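Local coordinates for protein carbohydrate deacetylase Agd3 (Neosartorya fumigata, PDB 6NWZ) that probably removes acetyl groups from the N-acetylated sugars of the exopolysaccharide galactosaminogalactan as a zinc-binding carbohydrate esterase of a fungus that forms biofilms, at residues R533-L536 against G542-F545; W492-Y497 against A525-D530. All coordinates share one frame; numbering follows the deposited sequence.

Contacts 1 and 2 share helix 520-536 and one zinc ion, and their centres lie about 9 Å apart. Contact 2 uses an earlier turn of the helix and supplies Asp530. Contact 1 uses a later turn and supplies His534. The other two segments are neighbours too. Strand 542-546 runs beside strand 487-492, and Gly542 O lies 2.8 Å from Trp492 N, a probable hydrogen bond. Met544 N and Trp492 O repeat this at 2.9 Å. Trp492 stacks on His534 and also meets Tyr543. The side chain of Tyr543 is about 10 Å from that of Asp255, and the side chain of Thr494 is about 7 Å from that of His546. Asp255 and His546 bind a separate zinc.

Contact 1 of 2, residues R533-L536 against G542-F545; sequences RHLL and GYMF. With ZN (zinc ion), chain I.
The imidazole of His534 has the hydroxyl of Tyr543 at its edge, near the ring plane, and the ring of Trp492 stacked on it. The Tyr543 ring has Leu535 CD2 near its own plane, at the hydroxyl edge. This is a helix packed beside a strand of the deacetylase domain's mostly parallel sheet. Strand 542-546 lies between strands 252-257 and 487-492.

Tyr543 OH rests against two successive helix residues. It comes to 3.3 Å from His534 CB and 3.5 Å from Leu535 CD2. The link between the two segments is therefore packing, with no hydrogen bond across it. All three residues are buried. Trp492 and Trp573 also meet the tyrosine ring, at planes about 40° and 50° from it.

His534 CG sits beside its backbone N (chi1 -59°), which carries the imidazole out from the helix toward the metal. Asp530, one helical turn earlier, binds the same zinc ion, and its other carboxylate oxygen forms a salt bridge with Arg533. The Arg533 guanidinium has His534 ND1 over one face, 4.1 Å above its plane. On the far side of the imidazole from CB, His534 NE2 binds the zinc ion at 2.4 Å.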
ATOM      1  N   ARG A 533      -8.304   2.056   1.207  1.00 31.92           N
ATOM      2  CA  ARG A 533      -7.796   3.017   0.234  1.00 21.07           C
ATOM      3  C   ARG A 533      -6.307   2.812  -0.016  1.00 29.15           C
ATOM      4  O   ARG A 533      -5.837   2.930  -1.153  1.00 40.66           O
ATOM      5  CB  ARG A 533      -8.074   4.438   0.718  1.00 30.87           C
ATOM      6  CG  ARG A 533      -7.547   5.516  -0.198  1.00 28.88           C
ATOM      7  CD  ARG A 533      -7.966   6.897   0.279  1.00 31.06           C
ATOM      8  NE  ARG A 533      -7.329   7.305   1.531  1.00 29.65           N
ATOM      9  CZ  ARG A 533      -6.160   7.940   1.600  1.00 41.55           C
ATOM     10  NH1 ARG A 533      -5.490   8.223   0.489  1.00 44.15           N
ATOM     11  NH2 ARG A 533      -5.657   8.287   2.778  1.00 45.49           N
ATOM     12  N   HIS A 534      -5.549   2.498   1.038  1.00 28.33           N
ATOM     13  CA  HIS A 534      -4.124   2.221   0.878  1.00 24.76           C
ATOM     14  C   HIS A 534      -3.897   0.901   0.153  1.00 31.45           C
ATOM     15  O   HIS A 534      -3.144   0.839  -0.827  1.00 36.97           O
ATOM     16  CB  HIS A 534      -3.439   2.195   2.246  1.00 26.53           C
ATOM     17  CG  HIS A 534      -3.562   3.476   3.010  1.00 30.36           C
ATOM     18  ND1 HIS A 534      -3.590   4.709   2.396  1.00 37.17           N
ATOM     19  CD2 HIS A 534      -3.665   3.714   4.338  1.00 33.27           C
ATOM     20  CE1 HIS A 534      -3.701   5.653   3.313  1.00 33.68           C
ATOM     21  NE2 HIS A 534      -3.749   5.075   4.500  1.00 37.76           N
ATOM     22  N   LEU A 535      -4.548  -0.169   0.625  1.00 22.62           N
ATOM     23  CA  LEU A 535      -4.286  -1.501   0.092  1.00 27.92           C
ATOM     24  C   LEU A 535      -4.814  -1.648  -1.329  1.00 31.86           C
ATOM     25  O   LEU A 535      -4.131  -2.206  -2.197  1.00 25.36           O
ATOM     26  CB  LEU A 535      -4.897  -2.560   1.011  1.00 33.34           C
ATOM     27  CG  LEU A 535      -4.304  -2.651   2.420  1.00 33.68           C
ATOM     28  CD1 LEU A 535      -4.827  -3.874   3.164  1.00 23.73           C
ATOM     29  CD2 LEU A 535      -2.786  -2.663   2.363  1.00 21.11           C
ATOM     30  N   LEU A 536      -6.029  -1.163  -1.590  1.00 26.29           N
ATOM     31  CA  LEU A 536      -6.554  -1.205  -2.949  1.00 31.99           C
ATOM     32  C   LEU A 536      -5.850  -0.215  -3.874  1.00 31.82           C
ATOM     33  O   LEU A 536      -6.001  -0.318  -5.096  1.00 26.37           O
ATOM     34  CB  LEU A 536      -8.065  -0.954  -2.932  1.00 28.94           C
ATOM     35  CG  LEU A 536      -8.861  -2.035  -2.190  1.00 23.28           C
ATOM     36  CD1 LEU A 536     -10.353  -1.748  -2.184  1.00 18.93           C
ATOM     37  CD2 LEU A 536      -8.585  -3.387  -2.816  1.00 24.97           C
ATOM     38  N   GLY A 542       4.090  -0.261   5.184  1.00 38.28           N
ATOM     39  CA  GLY A 542       3.691  -0.990   6.366  1.00 28.31           C
ATOM     40  C   GLY A 542       2.853  -0.136   7.297  1.00 28.48           C
ATOM     41  O   GLY A 542       2.514   1.012   7.007  1.00 30.37           O
ATOM     42  N   TYR A 543       2.523  -0.716   8.451  1.00 26.53           N
ATOM     43  CA  TYR A 543       1.649  -0.073   9.421  1.00 25.42           C
ATOM     44  C   TYR A 543       2.294  -0.093  10.801  1.00 36.16           C
ATOM     45  O   TYR A 543       2.953  -1.066  11.182  1.00 33.72           O
ATOM     46  CB  TYR A 543       0.262  -0.749   9.443  1.00 23.63           C
ATOM     47  CG  TYR A 543      -0.507  -0.535   8.154  1.00 25.44           C
ATOM     48  CD1 TYR A 543      -0.257  -1.321   7.035  1.00 27.12           C
ATOM     49  CD2 TYR A 543      -1.466   0.470   8.046  1.00 25.72           C
ATOM     50  CE1 TYR A 543      -0.944  -1.122   5.847  1.00 31.59           C
ATOM     51  CE2 TYR A 543      -2.159   0.675   6.857  1.00 21.88           C
ATOM     52  CZ  TYR A 543      -1.892  -0.124   5.762  1.00 27.41           C
ATOM     53  OH  TYR A 543      -2.569   0.066   4.576  1.00 33.89           O
ATOM     54  N   MET A 544       2.093   0.991  11.545  1.00 32.21           N
ATOM     55  CA  MET A 544       2.770   1.230  12.811  1.00 25.86           C
ATOM     56  C   MET A 544       1.882   0.818  13.981  1.00 34.92           C
ATOM     57  O   MET A 544       0.759   1.318  14.119  1.00 37.39           O
ATOM     58  CB  MET A 544       3.146   2.705  12.930  1.00 27.17           C
ATOM     59  CG  MET A 544       3.699   3.093  14.283  1.00 44.57           C
ATOM     60  SD  MET A 544       3.343   4.818  14.659  1.00 44.37           S
ATOM     61  CE  MET A 544       1.562   4.751  14.837  1.00 62.46           C
ATOM     62  N   PHE A 545       2.397  -0.074  14.828  1.00 28.44           N
ATOM     63  CA  PHE A 545       1.753  -0.438  16.086  1.00 34.12           C
ATOM     64  C   PHE A 545       2.817  -0.523  17.174  1.00 43.65           C
ATOM     65  O   PHE A 545       4.017  -0.396  16.912  1.00 39.84           O
ATOM     66  CB  PHE A 545       0.978  -1.759  15.970  1.00 27.38           C
ATOM     67  CG  PHE A 545      -0.116  -1.734  14.934  1.00 29.65           C
ATOM     68  CD1 PHE A 545      -1.337  -1.136  15.208  1.00 27.95           C
ATOM     69  CD2 PHE A 545       0.080  -2.301  13.684  1.00 24.90           C
ATOM     70  CE1 PHE A 545      -2.346  -1.108  14.254  1.00 32.76           C
ATOM     71  CE2 PHE A 545      -0.924  -2.276  12.726  1.00 28.87           C
ATOM     72  CZ  PHE A 545      -2.139  -1.678  13.012  1.00 29.46           C
TER
HETATM   73 ZN    ZN I 910      -4.015   5.739   6.780  1.00 85.25          ZN

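Contact 2 of 2, residues W492-Y497 against A525-D530; sequences WATRIY and AVEKAD. With ZN (zinc ion), chain I.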
ATOM      1  N   TRP A 492       2.374   3.744   7.469  1.00 31.08           N
ATOM      2  CA  TRP A 492       1.119   4.345   7.882  1.00 28.39           C
ATOM      3  C   TRP A 492       0.967   4.323   9.400  1.00 37.79           C
ATOM      4  O   TRP A 492       1.408   3.393  10.081  1.00 25.91           O
ATOM      5  CB  TRP A 492      -0.061   3.611   7.244  1.00 27.32           C
ATOM      6  CG  TRP A 492      -0.096   3.684   5.745  1.00 41.30           C
ATOM      7  CD1 TRP A 492       0.025   2.642   4.869  1.00 34.02           C
ATOM      8  CD2 TRP A 492      -0.264   4.862   4.947  1.00 40.48           C
ATOM      9  NE1 TRP A 492      -0.061   3.100   3.575  1.00 31.71           N
ATOM     10  CE2 TRP A 492      -0.238   4.458   3.596  1.00 35.59           C
ATOM     11  CE3 TRP A 492      -0.435   6.218   5.243  1.00 34.91           C
ATOM     12  CZ2 TRP A 492      -0.376   5.361   2.545  1.00 28.55           C
ATOM     13  CZ3 TRP A 492      -0.572   7.112   4.197  1.00 29.45           C
ATOM     14  CH2 TRP A 492      -0.540   6.680   2.865  1.00 27.26           C
ATOM     15  N   ALA A 493       0.323   5.361   9.921  1.00 44.94           N
ATOM     16  CA  ALA A 493      -0.090   5.418  11.314  1.00 35.17           C
ATOM     17  C   ALA A 493      -1.581   5.135  11.410  1.00 33.76           C
ATOM     18  O   ALA A 493      -2.341   5.387  10.471  1.00 47.38           O
ATOM     19  CB  ALA A 493       0.225   6.781  11.932  1.00 28.85           C
ATOM     20  N   THR A 494      -1.996   4.600  12.552  1.00 44.56           N
ATOM     21  CA  THR A 494      -3.385   4.232  12.777  1.00 37.60           C
ATOM     22  C   THR A 494      -3.883   4.899  14.051  1.00 43.06           C
ATOM     23  O   THR A 494      -3.105   5.432  14.847  1.00 51.19           O
ATOM     24  CB  THR A 494      -3.553   2.710  12.878  1.00 32.65           C
ATOM     25  OG1 THR A 494      -2.848   2.232  14.031  1.00 48.68           O
ATOM     26  CG2 THR A 494      -2.990   2.033  11.642  1.00 26.30           C
ATOM     27  N   ARG A 495      -5.202   4.859  14.238  1.00 34.02           N
ATOM     28  CA  ARG A 495      -5.828   5.329  15.468  1.00 41.54           C
ATOM     29  C   ARG A 495      -5.681   4.343  16.619  1.00 51.55           C
ATOM     30  O   ARG A 495      -6.215   4.595  17.707  1.00 52.89           O
ATOM     31  CB  ARG A 495      -7.308   5.635  15.215  1.00 40.21           C
ATOM     32  CG  ARG A 495      -7.520   6.832  14.302  1.00 37.47           C
ATOM     33  CD  ARG A 495      -8.905   6.844  13.684  1.00 47.92           C
ATOM     34  NE  ARG A 495      -9.041   7.912  12.697  1.00 42.01           N
ATOM     35  CZ  ARG A 495      -8.698   7.796  11.417  1.00 42.79           C
ATOM     36  NH1 ARG A 495      -8.200   6.654  10.960  1.00 45.11           N
ATOM     37  NH2 ARG A 495      -8.857   8.821  10.592  1.00 50.00           N
ATOM     38  N   ILE A 496      -4.989   3.224  16.402  1.00 41.45           N
ATOM     39  CA  ILE A 496      -4.546   2.362  17.490  1.00 32.37           C
ATOM     40  C   ILE A 496      -3.256   2.969  18.025  1.00 35.52           C
ATOM     41  O   ILE A 496      -2.169   2.714  17.494  1.00 47.75           O
ATOM     42  CB  ILE A 496      -4.342   0.910  17.021  1.00 26.85           C
ATOM     43  CG1 ILE A 496      -5.575   0.415  16.260  1.00 28.36           C
ATOM     44  CG2 ILE A 496      -4.049   0.005  18.201  1.00 25.25           C
ATOM     45  CD1 ILE A 496      -6.853   0.443  17.070  1.00 24.59           C
ATOM     46  N   TYR A 497      -3.371   3.788  19.067  1.00 39.91           N
ATOM     47  CA  TYR A 497      -2.284   4.673  19.458  1.00 38.81           C
ATOM     48  C   TYR A 497      -1.214   3.936  20.262  1.00 45.25           C
ATOM     49  O   TYR A 497      -1.456   2.891  20.875  1.00 45.14           O
ATOM     50  CB  TYR A 497      -2.829   5.858  20.252  1.00 35.69           C
ATOM     51  CG  TYR A 497      -3.773   6.729  19.451  1.00 47.64           C
ATOM     52  CD1 TYR A 497      -3.302   7.509  18.400  1.00 43.93           C
ATOM     53  CD2 TYR A 497      -5.133   6.763  19.735  1.00 47.76           C
ATOM     54  CE1 TYR A 497      -4.157   8.307  17.658  1.00 32.11           C
ATOM     55  CE2 TYR A 497      -5.997   7.559  18.997  1.00 48.79           C
ATOM     56  CZ  TYR A 497      -5.502   8.329  17.959  1.00 53.95           C
ATOM     57  OH  TYR A 497      -6.344   9.126  17.214  1.00 59.60           O
ATOM     58  N   ALA A 525     -14.330   1.372  11.970  1.00 41.44           N
ATOM     59  CA  ALA A 525     -14.987   1.619  10.690  1.00 35.01           C
ATOM     60  C   ALA A 525     -14.193   2.609   9.846  1.00 39.83           C
ATOM     61  O   ALA A 525     -13.987   2.389   8.646  1.00 44.11           O
ATOM     62  CB  ALA A 525     -16.412   2.121  10.912  1.00 23.91           C
ATOM     63  N   VAL A 526     -13.733   3.708  10.455  1.00 29.85           N
ATOM     64  CA  VAL A 526     -12.947   4.674   9.689  1.00 39.40           C
ATOM     65  C   VAL A 526     -11.575   4.098   9.358  1.00 34.56           C
ATOM     66  O   VAL A 526     -11.007   4.403   8.302  1.00 34.24           O
ATOM     67  CB  VAL A 526     -12.846   6.026  10.431  1.00 31.21           C
ATOM     68  CG1 VAL A 526     -14.107   6.298  11.227  1.00 36.71           C
ATOM     69  CG2 VAL A 526     -11.629   6.083  11.331  1.00 27.71           C
ATOM     70  N   GLU A 527     -11.030   3.241  10.225  1.00 24.89           N
ATOM     71  CA  GLU A 527      -9.780   2.568   9.892  1.00 47.94           C
ATOM     72  C   GLU A 527      -9.964   1.601   8.732  1.00 44.85           C
ATOM     73  O   GLU A 527      -9.053   1.433   7.914  1.00 44.22           O
ATOM     74  CB  GLU A 527      -9.231   1.831  11.112  1.00 47.52           C
ATOM     75  CG  GLU A 527      -8.602   2.742  12.142  1.00 46.05           C
ATOM     76  CD  GLU A 527      -7.329   3.392  11.640  1.00 48.90           C
ATOM     77  OE1 GLU A 527      -6.596   2.750  10.855  1.00 41.31           O
ATOM     78  OE2 GLU A 527      -7.061   4.548  12.031  1.00 48.11           O
ATOM     79  N   LYS A 528     -11.134   0.965   8.649  1.00 34.45           N
ATOM     80  CA  LYS A 528     -11.422   0.055   7.546  1.00 32.60           C
ATOM     81  C   LYS A 528     -11.408   0.790   6.212  1.00 39.94           C
ATOM     82  O   LYS A 528     -10.799   0.330   5.239  1.00 26.29           O
ATOM     83  CB  LYS A 528     -12.773  -0.624   7.785  1.00 33.13           C
ATOM     84  CG  LYS A 528     -13.181  -1.621   6.715  1.00 27.10           C
ATOM     85  CD  LYS A 528     -14.373  -2.462   7.161  1.00 35.17           C
ATOM     86  CE  LYS A 528     -15.599  -1.612   7.437  1.00 44.26           C
ATOM     87  NZ  LYS A 528     -16.760  -2.460   7.825  1.00 45.31           N
ATOM     88  N   ALA A 529     -12.073   1.945   6.148  1.00 32.83           N
ATOM     89  CA  ALA A 529     -12.129   2.690   4.895  1.00 22.20           C
ATOM     90  C   ALA A 529     -10.754   3.205   4.502  1.00 36.54           C
ATOM     91  O   ALA A 529     -10.346   3.097   3.339  1.00 38.64           O
ATOM     92  CB  ALA A 529     -13.116   3.848   5.020  1.00 21.89           C
ATOM     93  N   ASP A 530     -10.020   3.755   5.466  1.00 41.64           N
ATOM     94  CA  ASP A 530      -8.736   4.366   5.156  1.00 34.29           C
ATOM     95  C   ASP A 530      -7.707   3.321   4.735  1.00 34.28           C
ATOM     96  O   ASP A 530      -6.911   3.561   3.818  1.00 38.75           O
ATOM     97  CB  ASP A 530      -8.249   5.163   6.360  1.00 39.87           C
ATOM     98  CG  ASP A 530      -6.979   5.901   6.076  1.00 66.26           C
ATOM     99  OD1 ASP A 530      -7.006   6.812   5.223  1.00 73.98           O
ATOM    100  OD2 ASP A 530      -5.953   5.560   6.696  1.00 88.62           O
TER
HETATM  101 ZN    ZN I 910      -4.015   5.739   6.780  1.00 85.25          ZN
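Arg495 and Glu527 form the first shell. One carboxylate oxygen, Glu527 OE2, accepts two hydrogen bonds from the same arginine. The backbone N of Arg495 lies 2.9 Å from Glu527 OE2. Arg495 NH1 lies 2.6 Å from Glu527 OE2, in a salt bridge. The two donors reach it from opposite faces of the carboxylate, each well out of its plane. The oxygen lies near the plane of the guanidinium, at its edge. The two flat groups are turned 59° apart, so this is not a side-by-side pair of bonds.

Val526 is next to Glu527 on the helix. Its CG2 sits over one face of the guanidinium, 3.4 Å from Arg495 CZ. The other carboxylate oxygen, Glu527 OE1, packs 3.7 Å from Thr494 CB and accepts a hydrogen bond from Trp573 NE1 of helix 569-584.

Torsions and neighbours set these positions. The Glu527 chain bends at chi2 (-67°), which turns its carboxylate toward the loop. The Arg495 chain is extended from CG to NE and runs past the carboxylate. Trp510 of helix 503-513 touches Arg495. Within the loop, which follows strand 487-492, Ile496 N makes a weak hydrogen bond to Thr494 OG1.

One helical turn after Val526, Asp530 OD2 binds the zinc ion at 1.9 Å, and His534 completes the protein ligands. Arg495 NH1 is 4.9 Å from Asp530 OD2, too far for a bond. The two donors on Glu527 OE2 probably favour a charged carboxylate, and the arginine may also steady the negative charge beside the metal.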